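Local coordinates for protein probable chitinase (Chromobacterium violaceum, PDB 5JH8) that probably binds and hydrolyses chitin, as a glycoside hydrolase family 18 chitinase with a TIM-barrel fold, at residues L163-S177 with W195-V207. Numbering follows the deposited sequence.
Sequences LRALGAAADYLQIMS and WMEDDLDYAVERV. With HIS (histidine), chain F; EDO (1,2-ethanediol), chain C.
In the beta-alpha-beta unit of the TIM barrel that runs from strand 172-176 through helix 193-206 to strand 212-222, Ile175 on the strand, in one of its two conformers, points CD1 at Ala203 CB and Leu200 CD2 of the helix. Helix 163-169, which precedes strand 172-176 in the chain, crosses helix 195-206 with the axes of the short segments 62° apart: Leu163 CD2 sits at the edge of the Tyr202 ring, 3.9 Å from CE2, and also touches Ala203 CB. Val207 CG2 lies 3.3 Å from Leu163 O and 4.0 Å from Leu173 CD1; its CG1 packs on Gly167 CA. The contact joins the barrel strand 172-176 to the helices that wrap the outside; Gln174 and Met176, on the same strand, belong instead to the pocket holding a bound histidine.

On the exposed side, Arg164 lays one guanidinium face over Arg206 CA. Two waters, each accepting from Arg164 NH2, pass on to Glu205 O and Glu205 OE2, and another joins Arg164 O to Arg206 O. Tyr202 CE1 lies over one guanidinium face of Arg206 and a water over the opposite face; Arg206 NH1 bonds Tyr202 O at 3.0 Å. Tyr202 OH turns to Glu153, and a water links it to Leu163 N. At the far end, Met196 CE rests 3.4 Å from Ser177 O, and Trp195 brings its ring edge to Ser177 C; Ser177 OG bonds Gly215 O.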
# COMPACT_ATOMS: atom_id res chain seq x y z
N LEU A 163 2.96 13.85 -8.00
CA LEU A 163 2.49 12.68 -8.74
C LEU A 163 2.79 12.80 -10.22
O LEU A 163 3.12 11.80 -10.88
CB LEU A 163 0.99 12.46 -8.54
CG LEU A 163 0.59 11.57 -7.36
CD1 LEU A 163 0.99 12.15 -6.03
CD2 LEU A 163 -0.89 11.30 -7.39
N ARG A 164 2.62 13.99 -10.79
CA ARG A 164 2.92 14.15 -12.21
C ARG A 164 4.35 13.72 -12.53
O ARG A 164 4.59 12.95 -13.47
CB ARG A 164 2.68 15.60 -12.64
CG ARG A 164 2.65 15.82 -14.14
CD ARG A 164 2.26 17.26 -14.51
NE ARG A 164 0.84 17.54 -14.34
CZ ARG A 164 -0.10 17.32 -15.26
NH1 ARG A 164 0.23 16.82 -16.45
NH2 ARG A 164 -1.36 17.60 -14.99
N ALA A 165 5.32 14.18 -11.73
CA ALA A 165 6.72 13.84 -11.98
C ALA A 165 6.98 12.36 -11.70
O ALA A 165 7.66 11.66 -12.47
CB ALA A 165 7.65 14.71 -11.15
N LEU A 166 6.47 11.86 -10.58
CA LEU A 166 6.73 10.48 -10.20
C LEU A 166 6.12 9.52 -11.21
O LEU A 166 6.73 8.51 -11.57
CB LEU A 166 6.16 10.22 -8.80
CG LEU A 166 6.79 11.03 -7.64
CD1 LEU A 166 5.99 10.89 -6.34
CD2 LEU A 166 8.23 10.60 -7.41
N GLY A 167 4.90 9.82 -11.63
CA GLY A 167 4.21 8.94 -12.55
C GLY A 167 4.83 8.91 -13.92
O GLY A 167 4.70 7.90 -14.62
N ALA A 168 5.47 9.99 -14.34
CA ALA A 168 6.15 9.98 -15.63
C ALA A 168 7.38 9.08 -15.62
O ALA A 168 7.77 8.55 -16.66
CB ALA A 168 6.54 11.40 -16.03
N ALA A 169 7.98 8.87 -14.45
CA ALA A 169 9.21 8.10 -14.34
C ALA A 169 8.97 6.63 -14.02
O ALA A 169 9.71 5.77 -14.48
CB ALA A 169 10.08 8.71 -13.25
N ALA A 170 7.98 6.33 -13.21
CA ALA A 170 7.75 4.98 -12.74
C ALA A 170 6.83 4.22 -13.69
O ALA A 170 6.12 4.79 -14.51
CB ALA A 170 7.13 5.05 -11.35
N ASP A 171 6.88 2.89 -13.59
CA ASP A 171 5.92 2.04 -14.29
C ASP A 171 4.55 2.11 -13.63
O ASP A 171 3.52 2.10 -14.33
CB ASP A 171 6.42 0.60 -14.35
CG ASP A 171 7.67 0.49 -15.14
OD1 ASP A 171 7.55 0.36 -16.37
OD2 ASP A 171 8.76 0.60 -14.55
N TYR A 172 4.52 2.19 -12.29
CA TYR A 172 3.27 2.32 -11.56
C TYR A 172 3.48 3.19 -10.35
O TYR A 172 4.55 3.15 -9.71
CB TYR A 172 2.78 0.97 -11.03
CG TYR A 172 2.46 -0.05 -12.09
CD1 TYR A 172 1.19 -0.10 -12.67
CD2 TYR A 172 3.41 -0.99 -12.50
CE1 TYR A 172 0.88 -1.04 -13.62
CE2 TYR A 172 3.11 -1.92 -13.44
CZ TYR A 172 1.84 -1.96 -14.00
OH TYR A 172 1.55 -2.92 -14.95
N LEU A 173 2.45 3.95 -10.00
CA LEU A 173 2.30 4.50 -8.65
C LEU A 173 1.31 3.63 -7.91
O LEU A 173 0.20 3.38 -8.40
CB LEU A 173 1.80 5.95 -8.63
CG LEU A 173 2.62 6.93 -9.46
CD1 LEU A 173 2.13 8.34 -9.24
CD2 LEU A 173 4.11 6.84 -9.13
N GLN A 174 1.73 3.15 -6.73
CA GLN A 174 0.87 2.38 -5.84
C GLN A 174 0.24 3.41 -4.91
O GLN A 174 0.89 3.89 -3.98
CB GLN A 174 1.67 1.29 -5.12
CG GLN A 174 0.83 0.34 -4.31
CD GLN A 174 0.73 0.68 -2.83
OE1 GLN A 174 1.67 1.15 -2.20
NE2 GLN A 174 -0.42 0.37 -2.26
N ILE A 175 -1.01 3.78 -5.19
CA ILE A 175 -1.67 4.82 -4.42
C ILE A 175 -2.24 4.19 -3.16
O ILE A 175 -3.15 3.35 -3.23
CB ILE A 175 -2.77 5.50 -5.23
CG1 ILE A 175 -2.14 6.26 -6.40
CG2 ILE A 175 -3.59 6.44 -4.32
CD1 ILE A 175 -3.11 7.09 -7.19
N MSE A 176 -1.72 4.60 -2.01
CA MSE A 176 -2.07 3.98 -0.73
C MSE A 176 -3.40 4.54 -0.26
O MSE A 176 -3.47 5.31 0.73
CB MSE A 176 -0.96 4.23 0.29
CG MSE A 176 0.34 3.60 -0.13
SE MSE A 176 1.85 4.11 0.97
CE MSE A 176 1.01 3.92 2.71
N SER A 177 -4.46 4.17 -0.98
CA SER A 177 -5.81 4.66 -0.70
C SER A 177 -6.44 3.88 0.45
O SER A 177 -7.51 3.26 0.33
CB SER A 177 -6.68 4.64 -1.94
OG SER A 177 -6.68 3.40 -2.60
N TRP A 195 -13.59 9.52 -0.85
CA TRP A 195 -12.21 9.96 -0.73
C TRP A 195 -11.31 9.29 -1.77
O TRP A 195 -10.49 9.94 -2.42
CB TRP A 195 -11.77 9.66 0.70
CG TRP A 195 -10.34 9.82 1.04
CD1 TRP A 195 -9.71 10.99 1.35
CD2 TRP A 195 -9.36 8.78 1.20
NE1 TRP A 195 -8.40 10.75 1.69
CE2 TRP A 195 -8.15 9.40 1.59
CE3 TRP A 195 -9.39 7.39 1.06
CZ2 TRP A 195 -6.98 8.67 1.84
CZ3 TRP A 195 -8.23 6.67 1.31
CH2 TRP A 195 -7.04 7.32 1.70
N MSE A 196 -11.45 7.97 -1.93
CA MSE A 196 -10.68 7.22 -2.90
C MSE A 196 -10.91 7.75 -4.30
O MSE A 196 -9.96 7.91 -5.05
CB MSE A 196 -11.02 5.72 -2.83
CG MSE A 196 -10.22 4.88 -3.80
SE MSE A 196 -10.65 2.98 -3.66
CE MSE A 196 -10.15 2.68 -1.80
N GLU A 197 -12.17 8.00 -4.66
CA GLU A 197 -12.47 8.51 -6.00
C GLU A 197 -11.90 9.91 -6.19
O GLU A 197 -11.38 10.23 -7.26
CB GLU A 197 -13.97 8.48 -6.25
CG GLU A 197 -14.46 7.06 -6.47
CD GLU A 197 -15.97 6.93 -6.50
OE1 GLU A 197 -16.65 7.93 -6.82
OE2 GLU A 197 -16.47 5.82 -6.21
N ASP A 198 -11.98 10.77 -5.16
CA ASP A 198 -11.33 12.06 -5.26
C ASP A 198 -9.83 11.89 -5.48
O ASP A 198 -9.22 12.61 -6.28
CB ASP A 198 -11.55 12.90 -4.00
CG ASP A 198 -12.97 13.39 -3.84
OD1 ASP A 198 -13.75 13.39 -4.82
OD2 ASP A 198 -13.32 13.84 -2.73
N ASP A 199 -9.22 10.96 -4.75
CA ASP A 199 -7.79 10.74 -4.89
C ASP A 199 -7.43 10.22 -6.28
O ASP A 199 -6.43 10.64 -6.87
CB ASP A 199 -7.31 9.72 -3.85
CG ASP A 199 -7.55 10.11 -2.41
OD1 ASP A 199 -7.66 11.30 -2.08
OD2 ASP A 199 -7.57 9.14 -1.59
N LEU A 200 -8.25 9.29 -6.81
CA LEU A 200 -8.00 8.73 -8.13
C LEU A 200 -8.24 9.76 -9.23
O LEU A 200 -7.49 9.81 -10.20
CB LEU A 200 -8.84 7.48 -8.34
CG LEU A 200 -8.42 6.27 -7.49
CD1 LEU A 200 -9.43 5.16 -7.67
CD2 LEU A 200 -7.04 5.78 -7.86
N ASP A 201 -9.27 10.61 -9.08
CA ASP A 201 -9.48 11.69 -10.05
C ASP A 201 -8.23 12.54 -10.13
O ASP A 201 -7.78 12.93 -11.21
CB ASP A 201 -10.63 12.59 -9.59
CG ASP A 201 -12.01 11.96 -9.71
OD1 ASP A 201 -12.14 10.89 -10.30
OD2 ASP A 201 -12.97 12.60 -9.25
N TYR A 202 -7.68 12.90 -8.97
CA TYR A 202 -6.48 13.72 -8.90
C TYR A 202 -5.32 13.01 -9.58
O TYR A 202 -4.58 13.61 -10.37
CB TYR A 202 -6.19 14.01 -7.43
CG TYR A 202 -4.90 14.76 -7.15
CD1 TYR A 202 -4.86 16.13 -7.19
CD2 TYR A 202 -3.74 14.08 -6.84
CE1 TYR A 202 -3.68 16.80 -6.95
CE2 TYR A 202 -2.55 14.74 -6.60
CZ TYR A 202 -2.54 16.10 -6.64
OH TYR A 202 -1.35 16.75 -6.41
N ALA A 203 -5.14 11.72 -9.28
CA ALA A 203 -4.02 10.96 -9.81
C ALA A 203 -4.09 10.82 -11.33
O ALA A 203 -3.09 11.02 -12.01
CB ALA A 203 -3.94 9.59 -9.14
N VAL A 204 -5.27 10.46 -11.87
CA VAL A 204 -5.35 10.15 -13.31
C VAL A 204 -5.33 11.40 -14.16
O VAL A 204 -5.04 11.33 -15.37
CB VAL A 204 -6.51 9.21 -13.69
CG1 VAL A 204 -6.48 7.92 -12.88
CG2 VAL A 204 -7.85 9.90 -13.53
N GLU A 205 -5.62 12.56 -13.58
CA GLU A 205 -5.39 13.80 -14.32
C GLU A 205 -3.90 14.04 -14.53
O GLU A 205 -3.50 14.64 -15.54
CB GLU A 205 -6.00 14.97 -13.54
CG GLU A 205 -5.80 16.31 -14.23
CD GLU A 205 -6.52 17.44 -13.51
OE1 GLU A 205 -7.67 17.23 -13.06
OE2 GLU A 205 -5.95 18.54 -13.37
N ARG A 206 -3.07 13.57 -13.60
CA ARG A 206 -1.65 13.87 -13.56
C ARG A 206 -0.77 12.75 -14.07
O ARG A 206 0.40 13.02 -14.42
CB ARG A 206 -1.26 14.23 -12.12
CG ARG A 206 -1.77 15.62 -11.73
CD ARG A 206 -1.90 15.84 -10.24
NE ARG A 206 -2.46 17.16 -9.97
CZ ARG A 206 -3.74 17.48 -10.05
NH1 ARG A 206 -4.65 16.57 -10.39
NH2 ARG A 206 -4.13 18.72 -9.78
N VAL A 207 -1.30 11.54 -14.15
CA VAL A 207 -0.56 10.32 -14.45
C VAL A 207 -1.43 9.48 -15.37
O VAL A 207 -2.63 9.37 -15.13
CB VAL A 207 -0.27 9.53 -13.17
CG1 VAL A 207 0.53 8.29 -13.50
CG2 VAL A 207 0.45 10.39 -12.18
N HIS F . 1.93 0.94 6.41
CA HIS F . 3.03 0.07 6.00
C HIS F . 4.06 -0.01 7.11
O HIS F . 4.16 0.86 7.98
CB HIS F . 3.66 0.58 4.70
CG HIS F . 2.79 0.42 3.50
ND1 HIS F . 3.28 0.48 2.21
CD2 HIS F . 1.45 0.21 3.38
CE1 HIS F . 2.29 0.29 1.35
NE2 HIS F . 1.17 0.15 2.03
OXT HIS F . 4.82 -0.98 7.17
C1 EDO C . -0.04 20.40 -9.05
O1 EDO C . -1.25 19.63 -8.98
C2 EDO C . 0.92 19.77 -10.05
O2 EDO C . 0.43 18.49 -10.46
O HOH W 1 1.26 15.82 -6.63
O HOH W 2 2.76 11.79 -15.12
O HOH W 3 -3.69 16.95 -16.93
O HOH W 4 -3.27 19.21 -13.23